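Local coordinates for peptide-binding protein (Photobacterium damsela subsp. piscicida, PDB 6SQX) that cleaves the peptidoglycan of potentially competing bacteria as a secreted NlpC/P60 endopeptidase, probably of the cysteine type, at residues 61-66 with 336-341; 124-129 with 153-158; 213-218 with 269-274; 220-225 with 275-280; 311-316 with 416-421. All blocks are in the same frame, centred on the assembly; numbering follows the deposited sequence.

Interaction 1. Residues 61-66 with 336-341; sequences NTQYYF and GIWLPR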
# COMPACT_ATOMS: atom_id res chain seq x y z
N ASN A 61 8.91 -3.87 13.92
CA ASN A 61 10.30 -4.28 13.68
C ASN A 61 10.39 -5.76 13.33
O ASN A 61 11.14 -6.15 12.42
CB ASN A 61 11.19 -3.89 14.85
CG ASN A 61 11.58 -2.39 14.82
OD1 ASN A 61 11.46 -1.72 13.78
ND2 ASN A 61 12.07 -1.87 15.95
N THR A 62 9.59 -6.61 13.98
CA THR A 62 9.63 -8.03 13.65
C THR A 62 9.19 -8.27 12.22
O THR A 62 9.84 -9.02 11.47
CB THR A 62 8.74 -8.82 14.61
OG1 THR A 62 9.27 -8.69 15.94
CG2 THR A 62 8.73 -10.32 14.21
N GLN A 63 8.11 -7.61 11.79
CA GLN A 63 7.59 -7.87 10.46
C GLN A 63 8.47 -7.22 9.40
O GLN A 63 8.71 -7.81 8.32
CB GLN A 63 6.15 -7.34 10.31
CG GLN A 63 5.15 -7.89 11.36
CD GLN A 63 5.09 -9.43 11.40
OE1 GLN A 63 6.04 -10.07 11.84
NE2 GLN A 63 3.98 -10.01 10.94
N TYR A 64 8.90 -5.99 9.67
CA TYR A 64 9.64 -5.21 8.68
C TYR A 64 11.02 -5.81 8.40
O TYR A 64 11.49 -5.80 7.25
CB TYR A 64 9.81 -3.78 9.19
CG TYR A 64 10.42 -2.81 8.22
CD1 TYR A 64 9.71 -2.36 7.11
CD2 TYR A 64 11.69 -2.27 8.46
CE1 TYR A 64 10.25 -1.40 6.24
CE2 TYR A 64 12.23 -1.33 7.60
CZ TYR A 64 11.50 -0.93 6.49
OH TYR A 64 12.01 0.04 5.62
N TYR A 65 11.67 -6.35 9.44
CA TYR A 65 12.99 -6.98 9.29
C TYR A 65 12.93 -8.49 9.12
O TYR A 65 13.98 -9.14 9.16
CB TYR A 65 13.91 -6.61 10.47
CG TYR A 65 14.23 -5.12 10.50
CD1 TYR A 65 15.12 -4.56 9.58
CD2 TYR A 65 13.64 -4.27 11.44
CE1 TYR A 65 15.42 -3.19 9.60
CE2 TYR A 65 13.93 -2.92 11.45
CZ TYR A 65 14.83 -2.39 10.54
OH TYR A 65 15.12 -1.01 10.58
N PHE A 66 11.75 -9.04 8.85
CA PHE A 66 11.62 -10.50 8.78
C PHE A 66 12.53 -11.09 7.73
O PHE A 66 13.07 -12.19 7.92
CB PHE A 66 10.17 -10.83 8.44
CG PHE A 66 9.91 -12.30 8.34
CD1 PHE A 66 9.93 -13.11 9.47
CD2 PHE A 66 9.62 -12.88 7.12
CE1 PHE A 66 9.66 -14.48 9.37
CE2 PHE A 66 9.34 -14.25 7.00
CZ PHE A 66 9.38 -15.04 8.14
N GLY A 336 5.63 3.61 12.70
CA GLY A 336 6.02 2.30 13.21
C GLY A 336 4.86 1.39 13.54
O GLY A 336 4.94 0.62 14.51
N ILE A 337 3.79 1.46 12.76
CA ILE A 337 2.63 0.59 12.91
C ILE A 337 2.52 -0.17 11.60
O ILE A 337 2.48 0.45 10.53
CB ILE A 337 1.36 1.41 13.18
CG1 ILE A 337 1.51 2.16 14.51
CG2 ILE A 337 0.15 0.49 13.17
CD1 ILE A 337 0.34 3.11 14.80
N TRP A 338 2.58 -1.51 11.68
CA TRP A 338 2.74 -2.34 10.50
C TRP A 338 1.39 -2.89 10.08
O TRP A 338 0.72 -3.57 10.88
CB TRP A 338 3.66 -3.53 10.80
CG TRP A 338 4.15 -4.23 9.56
CD1 TRP A 338 5.27 -3.90 8.82
CD2 TRP A 338 3.55 -5.36 8.90
NE1 TRP A 338 5.39 -4.76 7.75
CE2 TRP A 338 4.34 -5.66 7.77
CE3 TRP A 338 2.42 -6.15 9.17
CZ2 TRP A 338 4.04 -6.70 6.90
CZ3 TRP A 338 2.12 -7.21 8.30
CH2 TRP A 338 2.92 -7.47 7.18
N LEU A 339 1.02 -2.65 8.81
CA LEU A 339 -0.14 -3.28 8.18
C LEU A 339 0.33 -4.14 7.02
O LEU A 339 1.33 -3.83 6.36
CB LEU A 339 -1.07 -2.20 7.58
CG LEU A 339 -1.73 -1.22 8.56
CD1 LEU A 339 -2.76 -0.33 7.83
CD2 LEU A 339 -2.34 -1.88 9.79
N PRO A 340 -0.40 -5.22 6.72
CA PRO A 340 -0.10 -5.98 5.49
C PRO A 340 -0.42 -5.20 4.23
O PRO A 340 -1.01 -4.12 4.31
CB PRO A 340 -0.96 -7.24 5.60
CG PRO A 340 -1.84 -7.06 6.76
CD PRO A 340 -1.43 -5.84 7.55
N ARG A 341 -0.11 -5.75 3.07
CA ARG A 341 -0.19 -5.00 1.82
C ARG A 341 -1.63 -4.76 1.35
O ARG A 341 -1.95 -3.66 0.87
CB ARG A 341 0.58 -5.75 0.74
CG ARG A 341 0.33 -5.23 -0.68
CD ARG A 341 0.92 -3.84 -0.88
NE ARG A 341 0.63 -3.35 -2.23
CZ ARG A 341 -0.41 -2.58 -2.54
NH1 ARG A 341 -1.28 -2.24 -1.60
NH2 ARG A 341 -0.56 -2.16 -3.78

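Interaction 2. Residues 124-129 with 153-158; sequences ENMNLK and SLPTSD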
# COMPACT_ATOMS: atom_id res chain seq x y z
N GLU A 124 10.12 -17.94 -20.34
CA GLU A 124 11.50 -18.34 -20.61
C GLU A 124 12.47 -17.58 -19.72
O GLU A 124 13.34 -18.17 -19.08
CB GLU A 124 11.86 -18.07 -22.07
CG GLU A 124 11.33 -19.04 -23.10
CD GLU A 124 11.91 -18.76 -24.47
OE1 GLU A 124 13.09 -19.09 -24.69
OE2 GLU A 124 11.19 -18.18 -25.31
N ASN A 125 12.34 -16.25 -19.70
CA ASN A 125 13.27 -15.41 -18.95
C ASN A 125 13.19 -15.66 -17.45
O ASN A 125 14.18 -15.46 -16.73
CB ASN A 125 12.95 -13.95 -19.26
CG ASN A 125 14.10 -12.99 -18.93
OD1 ASN A 125 15.28 -13.36 -19.00
ND2 ASN A 125 13.75 -11.75 -18.60
N MET A 126 12.02 -16.07 -16.95
CA MET A 126 11.89 -16.40 -15.53
C MET A 126 12.73 -17.61 -15.15
O MET A 126 13.15 -17.72 -14.00
CB MET A 126 10.42 -16.63 -15.16
CG MET A 126 9.61 -15.36 -15.25
SD MET A 126 7.83 -15.66 -15.20
CE MET A 126 7.55 -16.12 -13.48
N ASN A 127 12.95 -18.53 -16.09
CA ASN A 127 13.84 -19.68 -15.90
C ASN A 127 13.57 -20.40 -14.58
O ASN A 127 14.47 -20.59 -13.75
CB ASN A 127 15.31 -19.26 -16.02
CG ASN A 127 16.26 -20.45 -15.96
OD1 ASN A 127 15.92 -21.56 -16.37
ND2 ASN A 127 17.45 -20.22 -15.42
N LEU A 128 12.31 -20.79 -14.36
CA LEU A 128 11.92 -21.42 -13.10
C LEU A 128 12.48 -22.82 -12.91
O LEU A 128 12.45 -23.32 -11.78
CB LEU A 128 10.39 -21.46 -12.97
CG LEU A 128 9.72 -20.10 -12.87
CD1 LEU A 128 8.21 -20.24 -12.73
CD2 LEU A 128 10.33 -19.34 -11.68
N LYS A 129 12.99 -23.45 -13.96
CA LYS A 129 13.60 -24.76 -13.76
C LYS A 129 14.79 -24.68 -12.81
O LYS A 129 15.15 -25.70 -12.19
CB LYS A 129 13.97 -25.40 -15.10
CG LYS A 129 15.03 -24.63 -15.89
CD LYS A 129 15.51 -25.44 -17.10
CE LYS A 129 16.73 -24.82 -17.75
NZ LYS A 129 16.42 -23.56 -18.50
N SER A 153 4.28 -8.61 -11.04
CA SER A 153 4.01 -10.03 -10.83
C SER A 153 4.79 -10.92 -11.79
O SER A 153 4.94 -12.12 -11.51
CB SER A 153 2.52 -10.29 -10.97
OG SER A 153 2.07 -10.12 -12.29
N LEU A 154 5.24 -10.40 -12.92
CA LEU A 154 6.08 -11.05 -13.92
C LEU A 154 7.20 -10.07 -14.24
O LEU A 154 7.01 -8.86 -14.10
CB LEU A 154 5.29 -11.29 -15.21
CG LEU A 154 4.15 -12.31 -15.11
CD1 LEU A 154 3.36 -12.31 -16.41
CD2 LEU A 154 4.72 -13.71 -14.79
N PRO A 155 8.35 -10.56 -14.69
CA PRO A 155 9.49 -9.64 -14.95
C PRO A 155 9.33 -8.90 -16.27
O PRO A 155 9.95 -9.24 -17.29
CB PRO A 155 10.69 -10.58 -14.95
CG PRO A 155 10.12 -11.92 -15.40
CD PRO A 155 8.76 -11.98 -14.72
N THR A 156 8.48 -7.87 -16.24
CA THR A 156 8.22 -7.07 -17.43
C THR A 156 7.66 -5.73 -16.99
O THR A 156 6.93 -5.65 -15.99
CB THR A 156 7.22 -7.75 -18.39
OG1 THR A 156 7.02 -6.94 -19.57
CG2 THR A 156 5.88 -7.98 -17.71
N SER A 157 8.05 -4.69 -17.72
CA SER A 157 7.45 -3.38 -17.56
C SER A 157 6.20 -3.21 -18.41
O SER A 157 5.50 -2.19 -18.28
CB SER A 157 8.46 -2.28 -17.89
OG SER A 157 8.96 -2.45 -19.21
N ASP A 158 5.90 -4.18 -19.27
CA ASP A 158 4.70 -4.10 -20.08
C ASP A 158 3.50 -4.39 -19.20
O ASP A 158 3.63 -5.04 -18.15
CB ASP A 158 4.79 -5.15 -21.19
CG ASP A 158 3.89 -4.81 -22.39
OD1 ASP A 158 3.22 -3.75 -22.35
OD2 ASP A 158 3.86 -5.59 -23.37
O HOH W 1 10.93 -11.19 -18.92

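Interaction 3. Residues 213-218 with 269-274; sequences SSIANV and PVKDKN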
# COMPACT_ATOMS: atom_id res chain seq x y z
N SER A 213 18.82 -3.58 -11.03
CA SER A 213 19.52 -2.38 -10.60
C SER A 213 18.88 -1.71 -9.39
O SER A 213 19.48 -0.80 -8.81
CB SER A 213 19.59 -1.39 -11.77
OG SER A 213 18.29 -1.05 -12.21
N SER A 214 17.66 -2.09 -9.01
CA SER A 214 16.98 -1.44 -7.90
C SER A 214 17.25 -2.12 -6.56
O SER A 214 16.80 -1.63 -5.52
CB SER A 214 15.47 -1.38 -8.15
OG SER A 214 14.84 -2.61 -7.79
N ILE A 215 18.00 -3.23 -6.56
CA ILE A 215 18.26 -3.97 -5.34
C ILE A 215 19.74 -4.32 -5.21
O ILE A 215 20.50 -4.25 -6.18
CB ILE A 215 17.37 -5.25 -5.25
CG1 ILE A 215 17.44 -6.17 -6.50
CG2 ILE A 215 15.89 -4.82 -5.13
CD1 ILE A 215 18.67 -7.02 -6.60
N ALA A 216 20.14 -4.67 -3.99
CA ALA A 216 21.51 -5.09 -3.73
C ALA A 216 21.49 -6.04 -2.54
O ALA A 216 20.60 -5.96 -1.70
CB ALA A 216 22.37 -3.86 -3.38
N ASN A 217 22.44 -6.97 -2.48
CA ASN A 217 22.48 -7.79 -1.28
C ASN A 217 23.22 -7.07 -0.17
O ASN A 217 23.88 -6.04 -0.39
CB ASN A 217 23.03 -9.22 -1.50
CG ASN A 217 24.49 -9.25 -1.82
OD1 ASN A 217 25.00 -8.46 -2.61
ND2 ASN A 217 25.20 -10.22 -1.21
N VAL A 218 23.05 -7.55 1.06
CA VAL A 218 23.70 -6.95 2.22
C VAL A 218 24.47 -8.04 2.94
O VAL A 218 24.08 -9.22 2.91
CB VAL A 218 22.71 -6.23 3.17
CG1 VAL A 218 22.01 -5.09 2.43
CG2 VAL A 218 21.68 -7.18 3.73
N PRO A 269 21.34 3.55 1.04
CA PRO A 269 22.10 2.41 0.52
C PRO A 269 22.23 2.55 -0.98
O PRO A 269 21.27 2.91 -1.67
CB PRO A 269 21.20 1.21 0.86
CG PRO A 269 19.78 1.81 0.83
CD PRO A 269 19.96 3.20 1.43
N VAL A 270 23.43 2.29 -1.47
CA VAL A 270 23.67 2.29 -2.90
C VAL A 270 24.38 0.99 -3.27
O VAL A 270 25.02 0.34 -2.44
CB VAL A 270 24.46 3.54 -3.36
CG1 VAL A 270 23.65 4.82 -3.10
CG2 VAL A 270 25.83 3.58 -2.67
N LYS A 271 24.21 0.58 -4.54
CA LYS A 271 24.79 -0.68 -4.99
C LYS A 271 26.24 -0.47 -5.40
O LYS A 271 26.54 0.35 -6.29
CB LYS A 271 23.96 -1.24 -6.15
CG LYS A 271 24.26 -2.67 -6.55
CD LYS A 271 23.20 -3.14 -7.50
CE LYS A 271 23.26 -4.64 -7.71
NZ LYS A 271 22.05 -5.07 -8.48
N ASP A 272 27.15 -1.20 -4.76
CA ASP A 272 28.57 -1.12 -5.07
C ASP A 272 28.91 -1.97 -6.30
O ASP A 272 28.07 -2.69 -6.85
CB ASP A 272 29.41 -1.39 -3.81
CG ASP A 272 29.66 -2.89 -3.52
OD1 ASP A 272 29.35 -3.78 -4.34
OD2 ASP A 272 30.21 -3.19 -2.44
N LYS A 273 30.18 -1.92 -6.73
CA LYS A 273 30.58 -2.62 -7.95
C LYS A 273 30.44 -4.13 -7.83
O LYS A 273 30.33 -4.82 -8.85
CB LYS A 273 32.00 -2.23 -8.35
CG LYS A 273 32.11 -0.88 -9.06
CD LYS A 273 33.46 -0.73 -9.78
CE LYS A 273 33.53 0.60 -10.53
NZ LYS A 273 34.71 0.68 -11.44
N ASN A 274 30.45 -4.67 -6.62
CA ASN A 274 30.31 -6.10 -6.40
C ASN A 274 28.86 -6.52 -6.20
O ASN A 274 28.60 -7.70 -5.92
CB ASN A 274 31.14 -6.52 -5.19
CG ASN A 274 32.61 -6.22 -5.38
OD1 ASN A 274 33.20 -6.59 -6.40
ND2 ASN A 274 33.20 -5.53 -4.41
O HOH W 2 26.93 -9.23 -4.45

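Interaction 4. Residues 220-225 with 275-280; sequences ESFITQ and GTATLL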
# COMPACT_ATOMS: atom_id res chain seq x y z
N GLU A 220 26.62 -9.34 6.68
CA GLU A 220 26.35 -9.30 8.12
C GLU A 220 26.76 -7.97 8.72
O GLU A 220 26.04 -7.41 9.56
CB GLU A 220 27.07 -10.47 8.80
CG GLU A 220 26.67 -10.61 10.26
CD GLU A 220 27.25 -11.85 10.92
OE1 GLU A 220 28.11 -12.52 10.29
OE2 GLU A 220 26.85 -12.15 12.07
N SER A 221 27.91 -7.44 8.31
CA SER A 221 28.36 -6.16 8.85
C SER A 221 27.38 -5.05 8.52
O SER A 221 27.12 -4.17 9.36
CB SER A 221 29.77 -5.84 8.34
OG SER A 221 30.72 -6.74 8.89
N PHE A 222 26.84 -5.06 7.29
CA PHE A 222 25.86 -4.05 6.91
C PHE A 222 24.67 -4.05 7.88
O PHE A 222 24.19 -2.99 8.32
CB PHE A 222 25.40 -4.26 5.45
CG PHE A 222 24.45 -3.22 4.97
CD1 PHE A 222 23.09 -3.28 5.29
CD2 PHE A 222 24.91 -2.15 4.21
CE1 PHE A 222 22.20 -2.28 4.82
CE2 PHE A 222 24.04 -1.16 3.75
CZ PHE A 222 22.68 -1.23 4.05
N ILE A 223 24.16 -5.24 8.18
CA ILE A 223 22.99 -5.35 9.05
C ILE A 223 23.34 -4.96 10.48
O ILE A 223 22.59 -4.23 11.13
CB ILE A 223 22.41 -6.77 8.97
CG1 ILE A 223 21.83 -7.00 7.58
CG2 ILE A 223 21.35 -6.99 10.02
CD1 ILE A 223 21.34 -8.47 7.38
N THR A 224 24.49 -5.41 10.98
CA THR A 224 24.94 -5.01 12.31
C THR A 224 25.03 -3.49 12.44
O THR A 224 24.57 -2.90 13.43
CB THR A 224 26.30 -5.66 12.62
OG1 THR A 224 26.16 -7.08 12.65
CG2 THR A 224 26.84 -5.19 13.99
N GLN A 225 25.64 -2.84 11.45
CA GLN A 225 25.79 -1.40 11.54
C GLN A 225 24.45 -0.69 11.36
O GLN A 225 24.19 0.32 12.02
CB GLN A 225 26.80 -0.93 10.49
CG GLN A 225 28.22 -1.44 10.73
CD GLN A 225 28.68 -1.20 12.16
OE1 GLN A 225 28.57 -0.08 12.67
NE2 GLN A 225 29.19 -2.25 12.81
N GLY A 275 27.91 -5.60 -6.36
CA GLY A 275 26.50 -5.90 -6.17
C GLY A 275 25.99 -5.80 -4.74
O GLY A 275 24.79 -6.05 -4.51
N THR A 276 26.84 -5.46 -3.78
CA THR A 276 26.43 -5.34 -2.39
C THR A 276 26.14 -3.88 -2.05
O THR A 276 26.63 -2.97 -2.71
CB THR A 276 27.48 -5.91 -1.44
OG1 THR A 276 28.57 -4.99 -1.29
CG2 THR A 276 28.02 -7.22 -1.98
N ALA A 277 25.33 -3.68 -1.03
CA ALA A 277 24.96 -2.35 -0.60
C ALA A 277 26.02 -1.72 0.30
O ALA A 277 26.60 -2.37 1.17
CB ALA A 277 23.63 -2.38 0.17
N THR A 278 26.21 -0.41 0.12
CA THR A 278 27.00 0.40 1.01
C THR A 278 26.24 1.70 1.27
O THR A 278 25.49 2.18 0.42
CB THR A 278 28.38 0.69 0.39
OG1 THR A 278 29.24 1.27 1.38
CG2 THR A 278 28.24 1.63 -0.81
N LEU A 279 26.41 2.25 2.47
CA LEU A 279 25.73 3.49 2.80
C LEU A 279 26.49 4.70 2.23
O LEU A 279 27.71 4.82 2.36
CB LEU A 279 25.58 3.64 4.31
CG LEU A 279 24.66 2.61 4.97
CD1 LEU A 279 24.62 2.92 6.46
CD2 LEU A 279 23.24 2.63 4.39
N LEU A 280 25.73 5.62 1.64
CA LEU A 280 26.26 6.88 1.14
C LEU A 280 25.65 8.02 1.93
O LEU A 280 24.42 8.11 2.04
CB LEU A 280 25.87 7.05 -0.33
CG LEU A 280 26.13 8.41 -0.97
CD1 LEU A 280 27.64 8.59 -1.12
CD2 LEU A 280 25.41 8.53 -2.33

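Interaction 5. Residues 311-316 with 416-421; sequences MPYGWG and APWGVK. With EDO (1,2-ethanediol), chain J.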
# COMPACT_ATOMS: atom_id res chain seq x y z
N MET A 311 -3.13 12.88 -3.83
CA MET A 311 -2.32 11.93 -4.58
C MET A 311 -3.20 11.09 -5.50
O MET A 311 -4.23 10.58 -5.05
CB MET A 311 -1.67 11.01 -3.56
CG MET A 311 -0.91 9.87 -4.22
SD MET A 311 0.08 8.84 -3.08
CE MET A 311 -1.17 8.32 -1.87
N PRO A 312 -2.89 10.99 -6.78
CA PRO A 312 -3.72 10.16 -7.67
C PRO A 312 -3.81 8.72 -7.15
O PRO A 312 -2.89 8.20 -6.52
CB PRO A 312 -2.98 10.20 -9.02
CG PRO A 312 -2.11 11.43 -8.94
CD PRO A 312 -1.74 11.60 -7.49
N TYR A 313 -4.94 8.09 -7.46
CA TYR A 313 -5.11 6.65 -7.19
C TYR A 313 -4.24 5.85 -8.15
O TYR A 313 -4.41 5.92 -9.38
CB TYR A 313 -6.58 6.28 -7.41
CG TYR A 313 -6.86 4.80 -7.13
CD1 TYR A 313 -6.64 3.82 -8.11
CD2 TYR A 313 -7.30 4.41 -5.86
CE1 TYR A 313 -6.89 2.48 -7.85
CE2 TYR A 313 -7.54 3.07 -5.58
CZ TYR A 313 -7.32 2.14 -6.57
OH TYR A 313 -7.56 0.76 -6.32
N GLY A 314 -3.33 5.05 -7.59
CA GLY A 314 -2.50 4.16 -8.40
C GLY A 314 -2.74 2.70 -8.03
O GLY A 314 -2.25 2.27 -6.97
N TRP A 315 -3.46 1.95 -8.88
CA TRP A 315 -3.64 0.52 -8.63
C TRP A 315 -2.28 -0.15 -8.40
O TRP A 315 -1.37 0.01 -9.21
CB TRP A 315 -4.34 -0.14 -9.83
CG TRP A 315 -4.39 -1.64 -9.69
CD1 TRP A 315 -3.61 -2.54 -10.33
CD2 TRP A 315 -5.26 -2.37 -8.83
NE1 TRP A 315 -3.93 -3.81 -9.90
CE2 TRP A 315 -4.94 -3.73 -8.97
CE3 TRP A 315 -6.25 -2.00 -7.91
CZ2 TRP A 315 -5.64 -4.75 -8.30
CZ3 TRP A 315 -6.94 -2.99 -7.24
CH2 TRP A 315 -6.62 -4.36 -7.42
N GLY A 316 -2.17 -0.92 -7.33
CA GLY A 316 -0.91 -1.63 -7.11
C GLY A 316 0.31 -0.74 -6.85
O GLY A 316 1.44 -1.20 -6.94
N ALA A 416 -8.20 6.12 -0.37
CA ALA A 416 -7.86 6.30 -1.78
C ALA A 416 -8.84 5.46 -2.58
O ALA A 416 -8.63 4.26 -2.75
CB ALA A 416 -6.41 5.86 -2.08
N PRO A 417 -9.93 6.05 -3.06
CA PRO A 417 -10.89 5.30 -3.88
C PRO A 417 -10.70 5.60 -5.35
O PRO A 417 -10.34 6.74 -5.70
CB PRO A 417 -12.23 5.87 -3.41
CG PRO A 417 -11.93 7.34 -3.12
CD PRO A 417 -10.45 7.36 -2.62
N TRP A 418 -10.98 4.65 -6.24
CA TRP A 418 -11.01 4.95 -7.65
C TRP A 418 -12.35 5.55 -8.05
O TRP A 418 -12.41 6.65 -8.58
CB TRP A 418 -10.73 3.68 -8.49
CG TRP A 418 -10.88 3.98 -9.95
CD1 TRP A 418 -11.88 3.58 -10.78
CD2 TRP A 418 -10.01 4.83 -10.72
NE1 TRP A 418 -11.67 4.09 -12.06
CE2 TRP A 418 -10.54 4.89 -12.03
CE3 TRP A 418 -8.84 5.56 -10.43
CZ2 TRP A 418 -9.93 5.60 -13.05
CZ3 TRP A 418 -8.25 6.29 -11.44
CH2 TRP A 418 -8.79 6.31 -12.74
N GLY A 419 -13.44 4.83 -7.82
CA GLY A 419 -14.75 5.36 -8.16
C GLY A 419 -15.83 4.47 -7.60
O GLY A 419 -15.61 3.29 -7.29
N VAL A 420 -16.99 5.03 -7.44
CA VAL A 420 -18.10 4.26 -6.88
C VAL A 420 -18.87 3.63 -8.03
O VAL A 420 -19.14 4.27 -9.06
CB VAL A 420 -19.03 5.15 -6.04
CG1 VAL A 420 -20.12 4.29 -5.35
CG2 VAL A 420 -18.19 5.93 -5.02
N LYS A 421 -19.31 2.37 -7.84
CA LYS A 421 -20.05 1.69 -8.89
C LYS A 421 -21.41 2.36 -9.15
O LYS A 421 -22.14 2.73 -8.22
CB LYS A 421 -20.27 0.21 -8.53
CG LYS A 421 -20.96 -0.63 -9.64
CD LYS A 421 -21.01 -2.13 -9.33
CE LYS A 421 -22.01 -2.83 -10.24
NZ LYS A 421 -21.74 -4.29 -10.28
C1 EDO J . -14.01 3.11 -4.03
O1 EDO J . -13.30 2.78 -5.24
C2 EDO J . -15.11 2.12 -3.65
O2 EDO J . -16.07 2.06 -4.72

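Interaction 1. Residues 61-66 with 336-341
The indole of Trp-338 carries the beta methylene of Gln-63 on one face, and Tyr-64 N approaches the same ring obliquely, 4.2 Å from Trp-338 NE1. Gln-63 CB stands 3.5 Å from the centroid of the five-membered ring and only 9° off its normal, a CH-pi contact almost straight over the pyrrole. Its closest ring atom is Trp-338 CE2, at 3.5 Å. Gln-63 CG moves on toward the benzo ring, lying 3.9 Å from Trp-338 CE3. Beyond it the chain bends at chi2 (-55°), and the amide ends up steeply inclined to the indole. Only the aliphatic part of the glutamine therefore rests on the aromatic face, while its NE2 donates to the carbonyl of Pro-81. Where the helix ends, the edge of the Tyr-64 ring meets the face of Tyr-65, with Tyr-64 CD2 above the centre of that ring.

The contact joins the C-terminal end of helix 50-64 to the loop between helices 326-334 and 343-349 of the NlpC/P60 region. That loop leaves helix 326-334 through a Schellman motif at Gly-336, whose carbonyl receives a hydrogen bond from Asn-57 of helix 50-64. Trp-338 CG lies anti to the backbone N (chi1 -165°), which sends the indole toward helix 50-64, where Tyr-59 also touches it. The buried indole N-H is satisfied by the side chain of Gln-204, a residue of the SH3 region, and Gln-204 also touches Tyr-64.

Interaction 2. Residues 124-129 with 153-158
The side chains of Met-126 and Pro-155 cross at about a right angle, the methionine passing the rim of the ring, and Met-126 meets Leu-154 at a slant. Its CG abuts the CG-CD edge of the pyrrolidine, close to the ring plane, 3.5 Å from Pro-155 CG, a carbon pair tighter than usual. Beyond this point the sulfur takes over: Met-126 SD is 3.8 Å from Pro-155 CD and 3.7 Å from Leu-154 CD2. The chain then turns at chi3 (72°), which keeps the terminal methyl beside the same leucine branch, with Met-126 CE 3.9 Å from Leu-154 CD2. Trp-209 of strand 206-211 touches both the methionine and the proline, and all three contact residues are buried.

A water lies at the polar margin. It accepts from Asn-125 ND2 at 2.9 Å and donates to Pro-155 O at 2.7 Å, tying the last helical turn to the loop backbone, while Asn-125 OD1 accepts from Asp-195 N.

The pairing sets the C-terminal end of helix 118-126 against a sharply bent chain: Pro-155 centres an inverse gamma turn, and Thr-156 OG1 accepts from Asp-158 N in an ST turn. By strand order, this bend belongs to the long excursion between strands 142-145 and 186-192, which would correspond to the RT loop of an SH3 fold.

Interaction 3. Residues 213-218 with 269-274
The carbonyl oxygen of Ile-215 receives the ammonium group of Lys-271, with NZ 2.9 Å from O. The approach is nearly head-on, at a C=O...N angle of 160°, and the donor is tilted 20° from the carbonyl plane. Lys-271 NZ also makes a weak hydrogen bond to the carbonyl of Thr-212, so two main-chain oxygens hold the end of the side chain. The lysine, extended beyond CG, runs across strand 215-217: Lys-271 CG packs on the methyl of Ala-216, 3.9 Å from its CB, and CE comes within 3.2 Å of Ile-215 O. With CG anti to the backbone N (chi1 -168°), the chain leaves its own strand in the direction of these carbonyls.

Further along, a water donates to Asn-217 OD1 at 2.8 Å and to Asn-274 O at 2.7 Å, bridging strand 215-217 to the turn after strand 265-271. Asn-217 ND2 meanwhile donates to the carbonyl of Ser-140.

Strand 215-217 is the last of its five-stranded antiparallel sheet and follows a short 3-10 segment at residues 213-214. Sheet order and 3-10 turn match those of an SH3 barrel, in keeping with the SH3 family assignment of this region, here joined at Asn-217 of its final strand, and by the lysine, to the hairpin 265-281.

Interaction 4. Residues 220-225 with 275-280
Phe-222 swings its ring out from the helix onto strand 277-281, where it meets Ala-277 and Leu-279. Its CG is anti to the backbone N (chi1 -177°), and chi2 of -81° brings CD2, CE2 and CZ nearest the strand, which approaches the ring obliquely. These three successive ring atoms share the work. Phe-222 CD2 lies 3.5 Å from Ala-277 O. Phe-222 CE2 is 3.8 Å from the methyl CB of Ala-277. At the end of the ring, Phe-222 CZ comes to 3.9 Å from Leu-279 CD2.

This helix, 220-226, connects strand 215-217 of one five-stranded sheet to strand 230-234 of the next. Both sheets have the strand order of an SH3 barrel, which is consistent with two SH3-like units in tandem. The axis of helical segment 220-225 passes 9.5 Å from that of strand 277-280, inclined to it by 38°. Phe-222 also touches Ile-144 of strand 142-145, so its ring is buried between the helix and both sheets.

Leu-279 crosses the phenylalanine side chain at about a right angle. Its CG lies beside the backbone N, which lets the CD2 branch come back onto the ring, touching CE2 as well as CZ. On the helix side, Phe-222 N donates to Asp-219 OD1 at the start of the first turn.

Interaction 5. Residues 311-316 with 416-421
Within the NlpC/P60 region, the loop that leads to helix 326-334 places Tyr-313 against the chain entering strand 419-424, where Trp-418 meets its ring. Trp-418 CB sits 4.0 Å from the centroid of the tyrosine ring and 7° off its normal, a CH-pi contact over the face. The indole continues past the ring at an oblique 58° between planes, its Trp-418 CE3 reaching Tyr-313 CD1 at 3.6 Å. Phe-173 meets the same indole edge-to-face.

Along the tyrosine's edge, near the ring plane, runs the backbone of Ala-416, with Ala-416 O 3.3 Å from Tyr-313 CE2. The methyl of Ala-416 adds an apolar touch at Tyr-313 CD2. Tyr-313 and Pro-417 both share backbone hydrogen bonds with Gly-435, which ties the two segments to one further piece of chain. Next to the aromatic pair, a 1,2-ethanediol, probably from the crystallisation liquor, exchanges hydrogen bonds with Gly-419.

Ala-416 O has no hydrogen-bond partner in the model, so the faintly positive ring edge of Tyr-313 probably offers its partial negative charge some compensation. The contacts at face and edge probably restrict the ring, whose OH hydrogen-bonds the cysteinesulfonic acid at position 324.

In the fold
Interactions 2, 3 and 4 fall, in that order, between the two segments of interaction 1. Interactions 3 and 4 alternate along the chain and touch, their centres about 9 Å apart. They use neighbouring strands of one sheet, 265-271 in interaction 3 and 277-281 in interaction 4, and together bind two sheets of SH3-like strand order. Interaction 2, at the probable RT loop, has its centre about 21 Å from that of interaction 3. Interactions 1 and 5 cross along the chain, with centres about 24 Å apart. Interaction 1 joins helix 50-64 to the peptidase region, and within that region its Arg-341 NH2 packs on Gly-316 CA of interaction 5 at 3.4 Å.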